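Local coordinates for pyruvate kinase (Cryptosporidium parvum, PDB 4DRS), which probably catalyses the last step of glycolysis, in which phosphoenolpyruvate and ADP are converted to pyruvate and ATP, at residues C247-I250 against I251-T255; S84-K87 against T88-I92; F280-I283 against C284-D288; Y153-L156 against P157-V160; A455-E458 against V459-L463. All coordinates share one frame; numbering follows the deposited sequence.

Overall arrangement
Four of the five contacts are turns of helices. Along the chain they come in the order 2, 4, 1, 3, 5. Contacts 1, 2 and 3 lie on helices 241-252, 82-97 and 280-286 around the closed eight-stranded parallel barrel; contacts 2 and 3, on opposite sides of the chain's centre, have centres about 31 Å apart. Contacts 1 and 3 touch through Arg248. Contact 4 lies in a loop between strands 148-150 and 165-168 of the mixed sheet inserted between barrel strands 105-109 and 232-235. Contact 5, about 44 Å from it centre to centre, lies in the alpha/beta domain. The set therefore samples the three-part architecture of pyruvate kinase, with the barrel in the middle.

Contact 1: residues C247-I250 against I251-T255; sequences CRQI and ISENT
The last turn of helix 241-252 is tied off by Asn254, whose side-chain ND2 donates to Ile250 O at 2.8 Å. The bond is close to straight, 168° at the hydrogen, and the carbonyl oxygen lies in the plane of the asparagine amide. The Asn254 and Ile250 side chains run alongside each other, with Ile250 CG2 3.8 Å from Asn254 ND2. The other end of the amide, OD1, is bonded to Gln256 NE2, so the group is held from both ends. One residue earlier, Gln249 O accepts two bonds: Glu253 N at 2.9 Å and Ser252 OG, also at 2.9 Å, coming in from the flank. Ser252 reaches it by folding OG back between its own N and carbonyl carbon (chi1 72°). This helix is the crossover of a beta-alpha-beta unit of the barrel, between strands 232-235 and 266-271. On the strand side Cys247 SG meets Ile251 CD1 at 4.1 Å, and both residues pack on Ile267; Ile250 instead lies against Arg218 and Val222 of helix 215-226. On the exposed side the extended chains of Gln249 and Glu253 cross with amide and carboxylate planes 22° apart. Glu253 OE2 sits 3.3 Å from Gln249 CG, and its approach to NE2 is too poorly angled for a hydrogen bond. Arg248 NH2 reaches away to Glu286 O and makes a salt bridge with Asp288.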
# COMPACT_ATOMS: atom_id res chain seq x y z
N CYS A 247 10.21 39.52 -17.57
CA CYS A 247 10.40 38.86 -18.85
C CYS A 247 9.08 38.65 -19.60
O CYS A 247 9.03 38.81 -20.83
CB CYS A 247 11.14 37.54 -18.67
SG CYS A 247 11.72 36.81 -20.22
N ARG A 248 8.02 38.30 -18.87
CA ARG A 248 6.68 38.19 -19.44
C ARG A 248 6.24 39.52 -20.06
O ARG A 248 5.71 39.55 -21.18
CB ARG A 248 5.65 37.79 -18.37
CG ARG A 248 5.82 36.40 -17.78
CD ARG A 248 5.21 35.30 -18.64
NE ARG A 248 5.34 34.02 -17.95
CZ ARG A 248 5.51 32.84 -18.54
NH1 ARG A 248 5.58 32.74 -19.87
NH2 ARG A 248 5.63 31.75 -17.79
N GLN A 249 6.47 40.60 -19.32
CA GLN A 249 6.10 41.94 -19.75
C GLN A 249 6.85 42.33 -21.01
O GLN A 249 6.24 42.83 -21.96
CB GLN A 249 6.34 42.95 -18.62
CG GLN A 249 5.77 44.33 -18.91
CD GLN A 249 6.13 45.36 -17.85
OE1 GLN A 249 7.25 45.38 -17.33
NE2 GLN A 249 5.17 46.23 -17.54
N ILE A 250 8.16 42.09 -21.03
CA ILE A 250 8.97 42.35 -22.21
C ILE A 250 8.41 41.62 -23.44
O ILE A 250 8.25 42.22 -24.50
CB ILE A 250 10.46 41.99 -21.98
CG1 ILE A 250 11.09 42.95 -20.96
CG2 ILE A 250 11.24 42.03 -23.29
CD1 ILE A 250 12.42 42.47 -20.39
N ILE A 251 8.08 40.34 -23.28
CA ILE A 251 7.51 39.55 -24.37
C ILE A 251 6.20 40.17 -24.85
O ILE A 251 6.00 40.33 -26.06
CB ILE A 251 7.33 38.06 -23.97
CG1 ILE A 251 8.69 37.38 -23.82
CG2 ILE A 251 6.48 37.32 -25.00
CD1 ILE A 251 8.68 36.18 -22.89
N SER A 252 5.32 40.53 -23.92
CA SER A 252 4.01 41.10 -24.28
C SER A 252 4.09 42.50 -24.92
O SER A 252 3.20 42.86 -25.70
CB SER A 252 3.05 41.08 -23.08
OG SER A 252 3.41 42.04 -22.11
N GLU A 253 5.13 43.26 -24.60
CA GLU A 253 5.32 44.62 -25.15
C GLU A 253 6.16 44.66 -26.42
O GLU A 253 6.46 45.74 -26.94
CB GLU A 253 6.00 45.53 -24.13
CG GLU A 253 5.22 45.84 -22.87
CD GLU A 253 6.12 46.40 -21.80
OE1 GLU A 253 7.36 46.21 -21.88
OE2 GLU A 253 5.59 47.03 -20.86
N ASN A 254 6.59 43.50 -26.89
CA ASN A 254 7.44 43.41 -28.06
C ASN A 254 6.93 42.37 -29.03
O ASN A 254 7.37 41.22 -29.03
CB ASN A 254 8.89 43.12 -27.66
CG ASN A 254 9.58 44.33 -27.06
OD1 ASN A 254 10.12 45.17 -27.78
ND2 ASN A 254 9.57 44.42 -25.73
N THR A 255 5.97 42.78 -29.85
CA THR A 255 5.32 41.91 -30.81
C THR A 255 5.56 42.43 -32.23
O THR A 255 4.91 41.99 -33.18
CB THR A 255 3.80 41.82 -30.55
OG1 THR A 255 3.22 43.12 -30.67
CG2 THR A 255 3.51 41.27 -29.15

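Contact 2: residues S84-K87 against T88-I92; sequences SHFK and TLQNI
Thr88 meets Ser84 one turn back on helix 82-97, the crossover helix between barrel strands 72-76 and 105-109. Thr88 N donates to Ser84 O at 3.1 Å, and Thr88 OG1 lies only 2.7 Å from the same Ser84 oxygen. The hydroxyl is brought there by a chi1 of -55°, which sets OG1 beside its own backbone N; OG1 also lies within bonding range of Asn57 OD1. Leu89 follows, its N bonded to His85 O at 3.0 Å and its side chain turned to Ile106, Tyr228 and Leu230. His85 itself stacks on Phe77 and bonds through NE2 to the carbonyl of His79, an ADP-site residue. Gln90 then crosses the Phe86 ring. Its CG lies over one ring face, and Gln90 CD comes within 3.4 Å of Phe86 CE2, the amide plane inclined 41° to the ring. The ring is swung toward the next turn by a chi1 of -175°. Asn91 closes the walk: Asn91 N reaches Lys87 O at 2.9 Å, while ND2 is bonded to Asn57 O. Asn91, and probably Thr88 as well, thus holds Asn57, just before helix 59-68. The chemistry implies a divided helix surface, with directional bonds fixing it to that loop, apolar packing seating Leu89 against the barrel, and a glutamine whose CG covers an aromatic ring and whose tilted amide comes closest at CE2.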
# COMPACT_ATOMS: atom_id res chain seq x y z
N SER A 84 28.48 35.82 -34.57
CA SER A 84 28.73 34.43 -34.19
C SER A 84 27.42 33.71 -33.87
O SER A 84 27.21 32.57 -34.28
CB SER A 84 29.68 34.37 -32.99
OG SER A 84 29.92 33.04 -32.57
N HIS A 85 26.53 34.39 -33.13
CA HIS A 85 25.24 33.84 -32.73
C HIS A 85 24.34 33.60 -33.90
O HIS A 85 23.71 32.54 -34.00
CB HIS A 85 24.55 34.76 -31.72
CG HIS A 85 25.31 34.92 -30.42
ND1 HIS A 85 25.39 36.10 -29.77
CD2 HIS A 85 26.04 34.01 -29.66
CE1 HIS A 85 26.12 35.95 -28.65
NE2 HIS A 85 26.52 34.67 -28.59
N PHE A 86 24.29 34.57 -34.82
CA PHE A 86 23.45 34.49 -36.01
C PHE A 86 23.86 33.36 -36.95
O PHE A 86 23.01 32.62 -37.45
CB PHE A 86 23.41 35.84 -36.75
CG PHE A 86 22.46 35.86 -37.91
CD1 PHE A 86 21.09 36.01 -37.72
CD2 PHE A 86 22.94 35.73 -39.22
CE1 PHE A 86 20.22 36.02 -38.79
CE2 PHE A 86 22.07 35.74 -40.30
CZ PHE A 86 20.70 35.89 -40.08
N LYS A 87 25.17 33.23 -37.19
CA LYS A 87 25.71 32.14 -38.01
C LYS A 87 25.35 30.78 -37.42
O LYS A 87 24.88 29.88 -38.13
CB LYS A 87 27.23 32.25 -38.16
CG LYS A 87 27.71 33.36 -39.09
CD LYS A 87 29.23 33.35 -39.20
CE LYS A 87 29.75 34.53 -40.01
NZ LYS A 87 31.23 34.55 -40.06
N THR A 88 25.58 30.64 -36.11
CA THR A 88 25.24 29.43 -35.37
C THR A 88 23.77 29.06 -35.57
O THR A 88 23.44 27.90 -35.85
CB THR A 88 25.54 29.59 -33.86
OG1 THR A 88 26.91 29.98 -33.67
CG2 THR A 88 25.31 28.28 -33.12
N LEU A 89 22.90 30.05 -35.45
CA LEU A 89 21.47 29.87 -35.63
C LEU A 89 21.12 29.34 -37.02
O LEU A 89 20.31 28.43 -37.16
CB LEU A 89 20.73 31.19 -35.36
CG LEU A 89 19.21 31.22 -35.54
CD1 LEU A 89 18.51 30.22 -34.63
CD2 LEU A 89 18.70 32.62 -35.29
N GLN A 90 21.75 29.92 -38.05
CA GLN A 90 21.55 29.49 -39.43
C GLN A 90 21.99 28.05 -39.62
O GLN A 90 21.32 27.26 -40.29
CB GLN A 90 22.33 30.39 -40.38
CG GLN A 90 21.76 31.78 -40.55
CD GLN A 90 22.55 32.60 -41.55
OE1 GLN A 90 23.77 32.73 -41.43
NE2 GLN A 90 21.86 33.16 -42.53
N ASN A 91 23.14 27.72 -39.03
CA ASN A 91 23.69 26.39 -39.07
C ASN A 91 22.79 25.36 -38.38
O ASN A 91 22.59 24.27 -38.93
CB ASN A 91 25.10 26.38 -38.48
CG ASN A 91 26.11 27.07 -39.38
OD1 ASN A 91 25.77 27.53 -40.48
ND2 ASN A 91 27.35 27.15 -38.93
N ILE A 92 22.25 25.71 -37.22
CA ILE A 92 21.31 24.83 -36.50
C ILE A 92 20.10 24.51 -37.39
O ILE A 92 19.73 23.35 -37.54
CB ILE A 92 20.84 25.44 -35.15
CG1 ILE A 92 22.01 25.55 -34.16
CG2 ILE A 92 19.72 24.60 -34.54
CD1 ILE A 92 21.77 26.49 -33.00

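Contact 3: residues F280-I283 against C284-D288; sequences FDSI and CSESD
Ile283 O is gripped twice by a single residue: Ser287 brings both its backbone N, at 2.9 Å, and its hydroxyl OG, at 2.7 Å, to that one oxygen. This is the C-terminal turn of helix 280-286, which lies between strands 266-271 and 289-293 of the (beta/alpha)8 barrel. Ser287 is the first residue to leave helical geometry, and its hydroxyl, set beside its own N by a chi1 of -53°, stands well above the carbonyl plane of Ile283. Its OG is also bonded to Ser269 OG on the neighbouring strand, while Ile283 CG2 lies 3.8 Å from Ser287 OG. The carbonyls of Cys284 and Ser287 are both met by Lys322 NZ, a positive group that would probably offset the partial negative charge of a helix end. At the start of the helix, Cys284 N gives a short, almost linear bond to Phe280 O, 2.7 Å long. The two side chains also meet, as a CH-pi contact. Phe280 packs its ring among Ile271, Ile290 and Cys317, and Asp281 pairs with Lys316 of helix 306-320. Cys284 CB sits over one face of the Phe280 ring, 4.0 Å from the centroid and 22° off the normal, displaced toward the rim. The sulfur adds an oblique sulfur-aromatic contact, with Cys284 SG 4.8 Å from the same Phe280 centroid.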
# COMPACT_ATOMS: atom_id res chain seq x y z
N PHE A 280 12.06 29.53 -4.63
CA PHE A 280 11.80 28.54 -5.67
C PHE A 280 10.33 28.42 -6.05
O PHE A 280 9.99 28.51 -7.22
CB PHE A 280 12.36 27.16 -5.30
CG PHE A 280 12.06 26.11 -6.34
CD1 PHE A 280 12.81 26.04 -7.51
CD2 PHE A 280 11.01 25.22 -6.17
CE1 PHE A 280 12.53 25.10 -8.48
CE2 PHE A 280 10.72 24.28 -7.14
CZ PHE A 280 11.48 24.21 -8.30
N ASP A 281 9.46 28.22 -5.06
CA ASP A 281 8.04 27.98 -5.30
C ASP A 281 7.40 29.06 -6.17
O ASP A 281 6.70 28.76 -7.12
CB ASP A 281 7.28 27.85 -3.97
CG ASP A 281 7.62 26.57 -3.23
OD1 ASP A 281 7.75 25.50 -3.88
OD2 ASP A 281 7.75 26.62 -1.99
N SER A 282 7.68 30.31 -5.83
CA SER A 282 7.22 31.47 -6.58
C SER A 282 7.75 31.44 -8.02
O SER A 282 6.99 31.61 -8.97
CB SER A 282 7.65 32.74 -5.84
OG SER A 282 7.48 33.90 -6.64
N ILE A 283 9.05 31.21 -8.15
CA ILE A 283 9.71 31.17 -9.46
C ILE A 283 9.15 30.04 -10.33
O ILE A 283 8.76 30.26 -11.48
CB ILE A 283 11.24 31.04 -9.30
CG1 ILE A 283 11.79 32.26 -8.55
CG2 ILE A 283 11.91 30.89 -10.66
CD1 ILE A 283 13.16 32.05 -7.93
N CYS A 284 9.09 28.83 -9.76
CA CYS A 284 8.55 27.66 -10.43
C CYS A 284 7.10 27.87 -10.88
O CYS A 284 6.73 27.52 -11.99
CB CYS A 284 8.64 26.44 -9.51
SG CYS A 284 7.95 24.91 -10.20
N SER A 285 6.30 28.46 -10.00
CA SER A 285 4.90 28.76 -10.28
C SER A 285 4.72 29.78 -11.42
O SER A 285 3.76 29.69 -12.19
CB SER A 285 4.23 29.27 -9.00
OG SER A 285 2.90 29.68 -9.24
N GLU A 286 5.64 30.73 -11.53
CA GLU A 286 5.58 31.76 -12.57
C GLU A 286 6.13 31.29 -13.92
O GLU A 286 5.70 31.76 -14.97
CB GLU A 286 6.34 33.02 -12.14
CG GLU A 286 5.90 33.63 -10.82
CD GLU A 286 4.79 34.65 -10.96
OE1 GLU A 286 3.69 34.29 -11.44
OE2 GLU A 286 5.02 35.81 -10.58
N SER A 287 7.09 30.36 -13.89
CA SER A 287 7.86 29.99 -15.08
C SER A 287 7.20 28.88 -15.91
O SER A 287 6.27 28.24 -15.45
CB SER A 287 9.28 29.60 -14.69
OG SER A 287 9.90 30.61 -13.91
N ASP A 288 7.69 28.68 -17.13
CA ASP A 288 7.26 27.56 -17.97
C ASP A 288 8.11 26.33 -17.69
O ASP A 288 7.75 25.22 -18.08
CB ASP A 288 7.34 27.91 -19.46
CG ASP A 288 6.47 29.11 -19.83
OD1 ASP A 288 5.32 29.17 -19.35
OD2 ASP A 288 6.93 29.97 -20.60

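Contact 4: residues Y153-L156 against P157-V160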
# COMPACT_ATOMS: atom_id res chain seq x y z
N TYR A 153 32.30 45.26 -13.98
CA TYR A 153 31.38 45.79 -12.97
C TYR A 153 31.87 47.16 -12.47
O TYR A 153 32.78 47.24 -11.64
CB TYR A 153 31.24 44.76 -11.84
CG TYR A 153 30.25 45.10 -10.74
CD1 TYR A 153 28.97 45.56 -11.02
CD2 TYR A 153 30.60 44.91 -9.40
CE1 TYR A 153 28.07 45.85 -10.00
CE2 TYR A 153 29.72 45.19 -8.38
CZ TYR A 153 28.45 45.66 -8.68
OH TYR A 153 27.58 45.94 -7.66
N SER A 154 31.27 48.23 -12.99
CA SER A 154 31.71 49.59 -12.68
C SER A 154 31.38 50.04 -11.25
O SER A 154 31.98 50.98 -10.73
CB SER A 154 31.15 50.60 -13.69
OG SER A 154 29.77 50.82 -13.49
N LEU A 155 30.43 49.34 -10.62
CA LEU A 155 30.07 49.59 -9.23
C LEU A 155 30.87 48.74 -8.23
O LEU A 155 30.50 48.63 -7.06
CB LEU A 155 28.56 49.38 -9.02
CG LEU A 155 27.59 50.50 -9.38
CD1 LEU A 155 26.16 49.98 -9.45
CD2 LEU A 155 27.69 51.67 -8.40
N LEU A 156 31.97 48.16 -8.70
CA LEU A 156 32.85 47.34 -7.85
C LEU A 156 33.38 48.07 -6.61
O LEU A 156 33.32 47.52 -5.51
CB LEU A 156 34.01 46.73 -8.66
CG LEU A 156 35.03 45.87 -7.90
CD1 LEU A 156 34.39 44.62 -7.32
CD2 LEU A 156 36.20 45.50 -8.80
N PRO A 157 33.91 49.31 -6.77
CA PRO A 157 34.45 50.02 -5.60
C PRO A 157 33.42 50.26 -4.49
O PRO A 157 33.76 50.22 -3.31
CB PRO A 157 34.92 51.36 -6.18
CG PRO A 157 34.19 51.51 -7.48
CD PRO A 157 34.06 50.11 -8.00
N LYS A 158 32.16 50.47 -4.88
CA LYS A 158 31.08 50.75 -3.94
C LYS A 158 30.36 49.49 -3.46
O LYS A 158 29.30 49.57 -2.85
CB LYS A 158 30.08 51.73 -4.58
CG LYS A 158 30.69 53.04 -5.06
CD LYS A 158 29.69 53.94 -5.76
CE LYS A 158 28.84 54.72 -4.77
NZ LYS A 158 28.09 55.83 -5.42
N SER A 159 30.95 48.32 -3.73
CA SER A 159 30.34 47.04 -3.39
C SER A 159 31.18 46.20 -2.43
O SER A 159 30.68 45.23 -1.84
CB SER A 159 30.04 46.24 -4.66
OG SER A 159 29.13 46.94 -5.49
N VAL A 160 32.45 46.56 -2.29
CA VAL A 160 33.35 45.89 -1.35
C VAL A 160 33.77 46.84 -0.22
O VAL A 160 33.47 48.03 -0.26
CB VAL A 160 34.61 45.31 -2.05
CG1 VAL A 160 34.22 44.25 -3.06
CG2 VAL A 160 35.44 46.41 -2.70
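Tyr153 leans its ring over the turn it opens, and its hydroxyl OH donates to Ser159 OG at 2.8 Å. Ser159 OG in turn donates a hydrogen bond to Leu155 O, 2.7 Å away, approaching from above the carbonyl plane rather than along a lone pair. The same tyrosine OH is also bonded to the backbone N of His209, so a short polar chain runs from His209 through both hydroxyls to the Leu155 carbonyl. With CG anti to the backbone N (chi1 -176°), the Tyr153 ring lies back across its own type I beta turn: Leu155 C and Leu156 N sit over one face, toward the rim. Leu155 and Lys158 cross, Leu155 CD2 meeting Lys158 CD at 4.0 Å. Leu156 points the other way, its CD1 4.3 Å from Val160 CG1. Ser159 N bonds to Leu156 O at 3.1 Å from well above the carbonyl plane. The Tyr153 side chain is about 8 Å from that of Arg116, a residue of the ADP site, which is empty in this chain. The loop runs between strands 148-150 and 165-168 of the mixed sheet, where Leu156 and Val160 rest on Ile185 of strand 184-188, and Pro157 and Val160 on Ile180 of strand 173-180.

Contact 5: residues A455-E458 against V459-L463; sequences AKPE and VARGL
Helix 457-462 starts with Lys456 at the N-cap, whose carbonyl takes two weak bonds, from Val459 N and Ala460 N, before regular bonds set in with Arg461 N to Pro457 O at 3.1 Å and Gly462 N to Glu458 O. Pro457 suits this first turn, since its nitrogen has no hydrogen to offer. Arg461 folds back over the turn instead of reaching outward. Its chain bends at chi3, and one guanidinium face settles over Pro457 O and Glu458 CA. Arg461 NH2 comes to 3.4 Å from Pro457 CB and is bonded to a glycerol, probably from the crystallisation liquor, while NH1 makes a salt bridge with Asp231. Glu458 is bent too: CG stands between its own N and carbonyl carbon (chi1 70°), which curls the carboxylate across the backbone toward Val459. There Glu458 OE2 lies 3.4 Å from Val459 CG2, and OE1 has a weak bond to Ser264 OG. Lys456 CB meets Val459 CG2 at 3.9 Å. Ala460 packs on Thr471 and Val473 of strand 469-473, within the beta-alpha-beta unit whose first strand is 449-454. Glu458 OE1 and Arg461 NH1 are 6.0 Å apart, and these opposite charges turn to different partners. The chemistry thus links this helix of the alpha/beta domain to Asp231 and Ser264, shortly before barrel strands 232-235 and 266-271, by a salt bridge at the first and a weak bond at the second.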
# COMPACT_ATOMS: atom_id res chain seq x y z
N ALA A 455 -0.00 20.86 -36.26
CA ALA A 455 0.22 21.52 -37.54
C ALA A 455 1.18 22.70 -37.39
O ALA A 455 1.59 23.31 -38.39
CB ALA A 455 -1.10 21.98 -38.14
N LYS A 456 1.53 23.02 -36.15
CA LYS A 456 2.38 24.17 -35.85
C LYS A 456 3.78 23.72 -35.45
O LYS A 456 3.95 23.12 -34.38
CB LYS A 456 1.74 25.05 -34.76
CG LYS A 456 0.32 25.50 -35.08
CD LYS A 456 -0.32 26.30 -33.95
CE LYS A 456 -0.09 27.80 -34.14
NZ LYS A 456 -1.01 28.63 -33.31
N PRO A 457 4.78 23.99 -36.30
CA PRO A 457 6.17 23.61 -35.98
C PRO A 457 6.68 24.19 -34.65
O PRO A 457 7.49 23.55 -33.97
CB PRO A 457 6.97 24.16 -37.17
CG PRO A 457 5.98 24.26 -38.28
CD PRO A 457 4.68 24.63 -37.62
N GLU A 458 6.20 25.38 -34.27
CA GLU A 458 6.63 26.00 -33.01
C GLU A 458 6.22 25.17 -31.80
O GLU A 458 6.98 25.02 -30.85
CB GLU A 458 6.17 27.48 -32.90
CG GLU A 458 4.67 27.71 -32.70
CD GLU A 458 4.22 27.67 -31.23
OE1 GLU A 458 5.08 27.59 -30.31
OE2 GLU A 458 2.99 27.74 -30.99
N VAL A 459 5.01 24.60 -31.86
CA VAL A 459 4.51 23.70 -30.82
C VAL A 459 5.42 22.48 -30.66
O VAL A 459 5.77 22.12 -29.54
CB VAL A 459 3.04 23.27 -31.10
CG1 VAL A 459 2.62 22.12 -30.20
CG2 VAL A 459 2.10 24.46 -30.93
N ALA A 460 5.81 21.88 -31.78
CA ALA A 460 6.73 20.75 -31.76
C ALA A 460 8.08 21.08 -31.09
O ALA A 460 8.57 20.31 -30.27
CB ALA A 460 6.93 20.20 -33.16
N ARG A 461 8.65 22.23 -31.43
CA ARG A 461 9.93 22.64 -30.83
C ARG A 461 9.79 22.91 -29.34
O ARG A 461 10.70 22.62 -28.56
CB ARG A 461 10.48 23.90 -31.50
CG ARG A 461 10.89 23.74 -32.95
CD ARG A 461 11.32 25.08 -33.51
NE ARG A 461 10.62 25.34 -34.77
CZ ARG A 461 9.84 26.38 -35.02
NH1 ARG A 461 9.66 27.34 -34.13
NH2 ARG A 461 9.27 26.46 -36.20
N GLY A 462 8.64 23.46 -28.95
CA GLY A 462 8.36 23.75 -27.55
C GLY A 462 8.35 22.48 -26.72
O GLY A 462 8.73 22.50 -25.55
N LEU A 463 7.92 21.38 -27.34
CA LEU A 463 7.79 20.10 -26.65
C LEU A 463 9.11 19.35 -26.49
O LEU A 463 9.14 18.25 -25.93
CB LEU A 463 6.77 19.22 -27.37
CG LEU A 463 5.28 19.56 -27.19
CD1 LEU A 463 4.45 18.77 -28.18
CD2 LEU A 463 4.81 19.30 -25.76